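Local atomic coordinates of 3-carboxy-cis,cis-muconate cycloisomerase (Acinetobacter calcoaceticus, PDB entry 1Q5N), a protein that belongs to the fumarase/aspartase-type lyase superfamily of largely helical enzymes and assembles as a tetramer. Residues A255-S259 against A291-L296; E268-P272 against D347-E353. The contacts are given in a common frame with arbitrary orientation. Residues are numbered along the deposited sequence.

Contact 1 (A255-S259 against A291-L296)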
loop_
_atom_site.group_PDB
_atom_site.type_symbol
_atom_site.label_atom_id
_atom_site.label_comp_id
_atom_site.label_asym_id
_atom_site.label_seq_id
_atom_site.Cartn_x
_atom_site.Cartn_y
_atom_site.Cartn_z
ATOM N N ALA A 255 -10.056 11.475 15.275
ATOM C CA ALA A 255 -10.063 12.714 14.496
ATOM C C ALA A 255 -11.236 12.699 13.488
ATOM O O ALA A 255 -11.837 13.752 13.196
ATOM C CB ALA A 255 -8.701 12.897 13.715
ATOM N N ARG A 256 -11.533 11.528 12.919
ATOM C CA ARG A 256 -12.686 11.472 12.006
ATOM C C ARG A 256 -13.933 11.878 12.818
ATOM O O ARG A 256 -14.714 12.700 12.370
ATOM C CB ARG A 256 -12.868 10.055 11.428
ATOM C CG ARG A 256 -14.206 9.754 10.664
ATOM C CD ARG A 256 -14.491 10.684 9.471
ATOM N NE ARG A 256 -13.364 10.873 8.566
ATOM C CZ ARG A 256 -12.890 9.951 7.724
ATOM N NH1 ARG A 256 -13.445 8.722 7.661
ATOM N NH2 ARG A 256 -11.903 10.276 6.895
ATOM N N ASP A 257 -14.095 11.309 14.009
ATOM C CA ASP A 257 -15.252 11.607 14.851
ATOM C C ASP A 257 -15.374 13.080 15.325
ATOM O O ASP A 257 -16.441 13.697 15.147
ATOM C CB ASP A 257 -15.308 10.673 16.091
ATOM C CG ASP A 257 -15.654 9.250 15.726
ATOM O OD1 ASP A 257 -16.055 8.981 14.561
ATOM O OD2 ASP A 257 -15.542 8.373 16.587
ATOM N N TRP A 258 -14.305 13.661 15.882
ATOM C CA TRP A 258 -14.480 15.002 16.366
ATOM C C TRP A 258 -14.638 15.999 15.222
ATOM O O TRP A 258 -15.348 17.001 15.382
ATOM C CB TRP A 258 -13.378 15.404 17.398
ATOM C CG TRP A 258 -12.063 15.884 16.838
ATOM C CD1 TRP A 258 -11.864 16.991 16.086
ATOM C CD2 TRP A 258 -10.756 15.309 17.051
ATOM N NE1 TRP A 258 -10.534 17.163 15.815
ATOM C CE2 TRP A 258 -9.826 16.148 16.397
ATOM C CE3 TRP A 258 -10.294 14.175 17.738
ATOM C CZ2 TRP A 258 -8.431 15.903 16.398
ATOM C CZ3 TRP A 258 -8.899 13.923 17.738
ATOM C CH2 TRP A 258 -7.993 14.794 17.067
ATOM N N SER A 259 -14.054 15.738 14.049
ATOM C CA SER A 259 -14.249 16.730 12.972
ATOM C C SER A 259 -15.677 16.595 12.432
ATOM O O SER A 259 -16.254 17.557 11.953
ATOM C CB SER A 259 -13.199 16.576 11.849
ATOM O OG SER A 259 -13.244 15.317 11.214
ATOM N N ALA A 291 -6.309 20.368 13.767
ATOM C CA ALA A 291 -5.644 19.208 14.310
ATOM C C ALA A 291 -6.118 17.933 13.584
ATOM O O ALA A 291 -5.333 16.988 13.346
ATOM C CB ALA A 291 -5.887 19.109 15.821
ATOM N N ALA A 292 -7.393 17.912 13.220
ATOM C CA ALA A 292 -7.919 16.720 12.554
ATOM C C ALA A 292 -7.245 16.534 11.180
ATOM O O ALA A 292 -6.900 15.408 10.805
ATOM C CB ALA A 292 -9.469 16.829 12.402
ATOM N N ALA A 293 -7.040 17.643 10.460
ATOM C CA ALA A 293 -6.420 17.592 9.153
ATOM C C ALA A 293 -5.033 16.898 9.197
ATOM O O ALA A 293 -4.726 16.036 8.359
ATOM C CB ALA A 293 -6.319 19.019 8.564
ATOM N N SER A 294 -4.211 17.246 10.182
ATOM C CA SER A 294 -2.899 16.607 10.337
ATOM C C SER A 294 -3.029 15.134 10.732
ATOM O O SER A 294 -2.351 14.271 10.195
ATOM C CB SER A 294 -2.095 17.276 11.451
ATOM O OG SER A 294 -1.827 18.605 11.101
ATOM N N VAL A 295 -3.867 14.863 11.724
ATOM C CA VAL A 295 -4.030 13.498 12.164
ATOM C C VAL A 295 -4.591 12.617 11.036
ATOM O O VAL A 295 -4.159 11.492 10.882
ATOM C CB VAL A 295 -4.952 13.405 13.449
ATOM C CG1 VAL A 295 -5.193 11.961 13.838
ATOM C CG2 VAL A 295 -4.263 14.115 14.632
ATOM N N LEU A 296 -5.516 13.134 10.238
ATOM C CA LEU A 296 -6.104 12.333 9.201
ATOM C C LEU A 296 -5.101 12.145 8.065
ATOM O O LEU A 296 -5.117 11.110 7.405
ATOM C CB LEU A 296 -7.446 12.930 8.748
ATOM C CG LEU A 296 -8.546 12.653 9.798
ATOM C CD1 LEU A 296 -9.827 13.467 9.509
ATOM C CD2 LEU A 296 -8.859 11.164 9.823
#
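Helices 235-261 and 290-311 run nearly antiparallel here: the short segments cross at -154° with their axes 9.3 Å apart, and alanines meet in the gap, with Leu296 and Trp258 packed beside them. The CA-to-CB bond of Ala255 points toward the partner, and its CA is 4.9 Å from the CA of Ala292. Its methyl CB lies 4.2 Å from Ala292 CB, 3.6 Å from Val295 CG1 and 3.9 Å from Leu296 CG, so one alanine fits among three apolar side chains. Arg256 goes off sideways; Leu296 CD2 approaches its backbone N at 4.1 Å, while the guanidinium makes a salt bridge to Glu316 of a second subunit. At Trp258 the indole swings back toward the other helix, with CZ2 4.1 Å from Ala291 CB and NE1 3.6 Å from Ala292 CB; NE1 itself hydrogen-bonds to Glu271. Ser259 closes the segment, placing CB 3.8 Å from Ala292 CB, and its OG lies 2.9 Å from Ala255 O, back in its own helix. The pair belongs to the central helical bundle of this superfamily: helix 323-351 packs on Trp258, Ala291 and Val295, and Leu321 of a third subunit covers Ser259 and Leu296.

Contact 2 (E268-P272 against D347-E353)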
loop_
_atom_site.group_PDB
_atom_site.type_symbol
_atom_site.label_atom_id
_atom_site.label_comp_id
_atom_site.label_asym_id
_atom_site.label_seq_id
_atom_site.Cartn_x
_atom_site.Cartn_y
_atom_site.Cartn_z
ATOM N N GLU A 268 -21.284 19.889 17.915
ATOM C CA GLU A 268 -21.409 19.349 19.256
ATOM C C GLU A 268 -20.109 19.381 20.075
ATOM O O GLU A 268 -20.132 19.403 21.297
ATOM C CB GLU A 268 -21.935 17.913 19.172
ATOM C CG GLU A 268 -23.319 17.778 18.547
ATOM C CD GLU A 268 -23.737 16.324 18.402
ATOM O OE1 GLU A 268 -22.854 15.440 18.319
ATOM O OE2 GLU A 268 -24.946 16.049 18.369
ATOM N N VAL A 269 -18.978 19.388 19.373
ATOM C CA VAL A 269 -17.679 19.358 20.014
ATOM C C VAL A 269 -16.748 20.130 19.123
ATOM O O VAL A 269 -16.876 20.059 17.900
ATOM C CB VAL A 269 -17.152 17.914 20.115
ATOM C CG1 VAL A 269 -15.765 17.949 20.565
ATOM C CG2 VAL A 269 -17.984 17.086 21.108
ATOM N N PHE A 270 -15.818 20.870 19.721
ATOM C CA PHE A 270 -14.862 21.671 18.962
ATOM C C PHE A 270 -13.434 21.526 19.420
ATOM O O PHE A 270 -13.146 21.308 20.597
ATOM C CB PHE A 270 -15.183 23.147 19.043
ATOM C CG PHE A 270 -16.469 23.503 18.411
ATOM C CD1 PHE A 270 -17.670 23.354 19.111
ATOM C CD2 PHE A 270 -16.500 23.988 17.107
ATOM C CE1 PHE A 270 -18.893 23.656 18.512
ATOM C CE2 PHE A 270 -17.718 24.294 16.499
ATOM C CZ PHE A 270 -18.914 24.135 17.214
ATOM N N GLU A 271 -12.536 21.694 18.467
ATOM C CA GLU A 271 -11.134 21.662 18.750
ATOM C C GLU A 271 -10.834 22.939 19.524
ATOM O O GLU A 271 -11.493 23.925 19.338
ATOM C CB GLU A 271 -10.322 21.697 17.454
ATOM C CG GLU A 271 -10.092 20.360 16.822
ATOM C CD GLU A 271 -9.163 20.411 15.595
ATOM O OE1 GLU A 271 -8.372 21.388 15.434
ATOM O OE2 GLU A 271 -9.207 19.445 14.797
ATOM N N PRO A 272 -9.832 22.904 20.423
ATOM C CA PRO A 272 -9.508 24.134 21.163
ATOM C C PRO A 272 -9.015 25.166 20.149
ATOM O O PRO A 272 -8.388 24.844 19.140
ATOM C CB PRO A 272 -8.417 23.692 22.158
ATOM C CG PRO A 272 -7.834 22.367 21.495
ATOM C CD PRO A 272 -9.044 21.739 20.891
ATOM N N ASP A 347 -3.582 17.552 22.646
ATOM C CA ASP A 347 -4.089 18.927 22.716
ATOM C C ASP A 347 -5.627 18.980 22.653
ATOM O O ASP A 347 -6.259 19.705 23.419
ATOM C CB ASP A 347 -3.585 19.772 21.544
ATOM C CG ASP A 347 -2.173 20.173 21.696
ATOM O OD1 ASP A 347 -1.626 19.950 22.807
ATOM O OD2 ASP A 347 -1.601 20.705 20.705
ATOM N N VAL A 348 -6.212 18.229 21.716
ATOM C CA VAL A 348 -7.652 18.204 21.549
ATOM C C VAL A 348 -8.359 17.543 22.734
ATOM O O VAL A 348 -9.393 18.044 23.179
ATOM C CB VAL A 348 -8.054 17.479 20.195
ATOM C CG1 VAL A 348 -9.581 17.198 20.145
ATOM C CG2 VAL A 348 -7.641 18.321 19.021
ATOM N N LEU A 349 -7.832 16.415 23.239
ATOM C CA LEU A 349 -8.479 15.746 24.362
ATOM C C LEU A 349 -8.475 16.633 25.602
ATOM O O LEU A 349 -9.413 16.578 26.388
ATOM C CB LEU A 349 -7.797 14.441 24.714
ATOM C CG LEU A 349 -8.065 13.246 23.819
ATOM C CD1 LEU A 349 -7.139 12.090 24.246
ATOM C CD2 LEU A 349 -9.496 12.812 23.902
ATOM N N LYS A 350 -7.428 17.446 25.762
ATOM C CA LYS A 350 -7.314 18.338 26.897
ATOM C C LYS A 350 -8.157 19.596 26.819
ATOM O O LYS A 350 -8.749 19.975 27.818
ATOM C CB LYS A 350 -5.872 18.770 27.114
ATOM C CG LYS A 350 -5.015 17.715 27.797
ATOM C CD LYS A 350 -3.593 18.234 28.013
ATOM C CE LYS A 350 -2.834 17.268 28.886
ATOM N NZ LYS A 350 -1.421 17.721 29.054
ATOM N N GLY A 351 -8.212 20.236 25.653
ATOM C CA GLY A 351 -8.955 21.485 25.558
ATOM C C GLY A 351 -10.249 21.445 24.775
ATOM O O GLY A 351 -10.755 22.462 24.313
ATOM N N MET A 352 -10.740 20.232 24.601
ATOM C CA MET A 352 -11.975 19.917 23.906
ATOM C C MET A 352 -13.152 20.770 24.448
ATOM O O MET A 352 -13.404 20.796 25.649
ATOM C CB MET A 352 -12.256 18.460 24.190
ATOM C CG MET A 352 -13.389 17.857 23.457
ATOM S SD MET A 352 -13.823 16.244 24.209
ATOM C CE MET A 352 -12.218 15.583 24.682
ATOM N N GLU A 353 -13.887 21.420 23.556
ATOM C CA GLU A 353 -15.038 22.245 23.919
ATOM C C GLU A 353 -16.349 21.459 23.638
ATOM O O GLU A 353 -16.658 21.141 22.491
ATOM C CB GLU A 353 -14.993 23.475 23.053
ATOM C CG GLU A 353 -15.103 24.771 23.695
ATOM C CD GLU A 353 -14.935 25.865 22.625
ATOM O OE1 GLU A 353 -13.743 26.182 22.292
ATOM O OE2 GLU A 353 -15.989 26.364 22.102
#
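Two backbone hydrogen bonds tie Phe270 to Glu353: Phe270 N donates to Glu353 O at 2.9 Å, and Glu353 N returns the bond to Phe270 O at 3.1 Å. This is an antiparallel hydrogen-bonded pair, with the two CA atoms 5.0 Å apart. The same carbonyl, Glu353 O, also takes a CA-H...O contact from Val269 CA at 3.2 Å. Both side chains of the pair lie on one face of the sheet, their CB atoms 4.0 Å apart.

The result is a miniature two-stranded antiparallel sheet, 269-270 with 353-354, in a chain that is otherwise mostly helix. It forms near the C-terminal part of helix 323-351, so the strand after helix 235-261 is pinned close to another long helix.

Apolar contacts flank the pairing. Val269 CG1 meets Met352 CG at 3.7 Å, Glu271 rests the aliphatic part of its side chain on Val348, CG to CG2 at 3.9 Å, and Pro272 CD is 4.1 Å from Val348 CG2. The proline ring also makes van der Waals contacts with backbone oxygens of 347-351: Pro272 CG is 3.6 Å from Asp347 O and Pro272 CB 3.4 Å from Gly351 O. A CB on Gly351 would come tight against that ring.

The carboxylates find partners beyond the two segments: Glu268 forms a salt bridge with Arg155, Glu353 one with Arg287, and Glu271 hydrogen-bonds to Trp258.

How the contacts relate
Contact 1 is the more buried of the two, a helix-helix seam met by three other subunits; contact 2, its centre about 11 Å from that of contact 1, is only partly buried and touches no other chain. Their chemistry follows: apolar packing of alanines, Val295, Leu296 and the Trp258 ring in the first, backbone pairing plus apolar flanks in the second. Their segments alternate along the chain: strand 269-270 comes between helices 235-261 and 290-311, and 347-353 follows the latter. Glu271 joins them, its OE2 2.8 Å from Trp258 NE1 and its OE1 2.8 Å from Ala291 N, both probable hydrogen bonds. Val348 CG2 adds apolar packing, 3.7 Å from both Trp258 CZ2 and Ala291 CB.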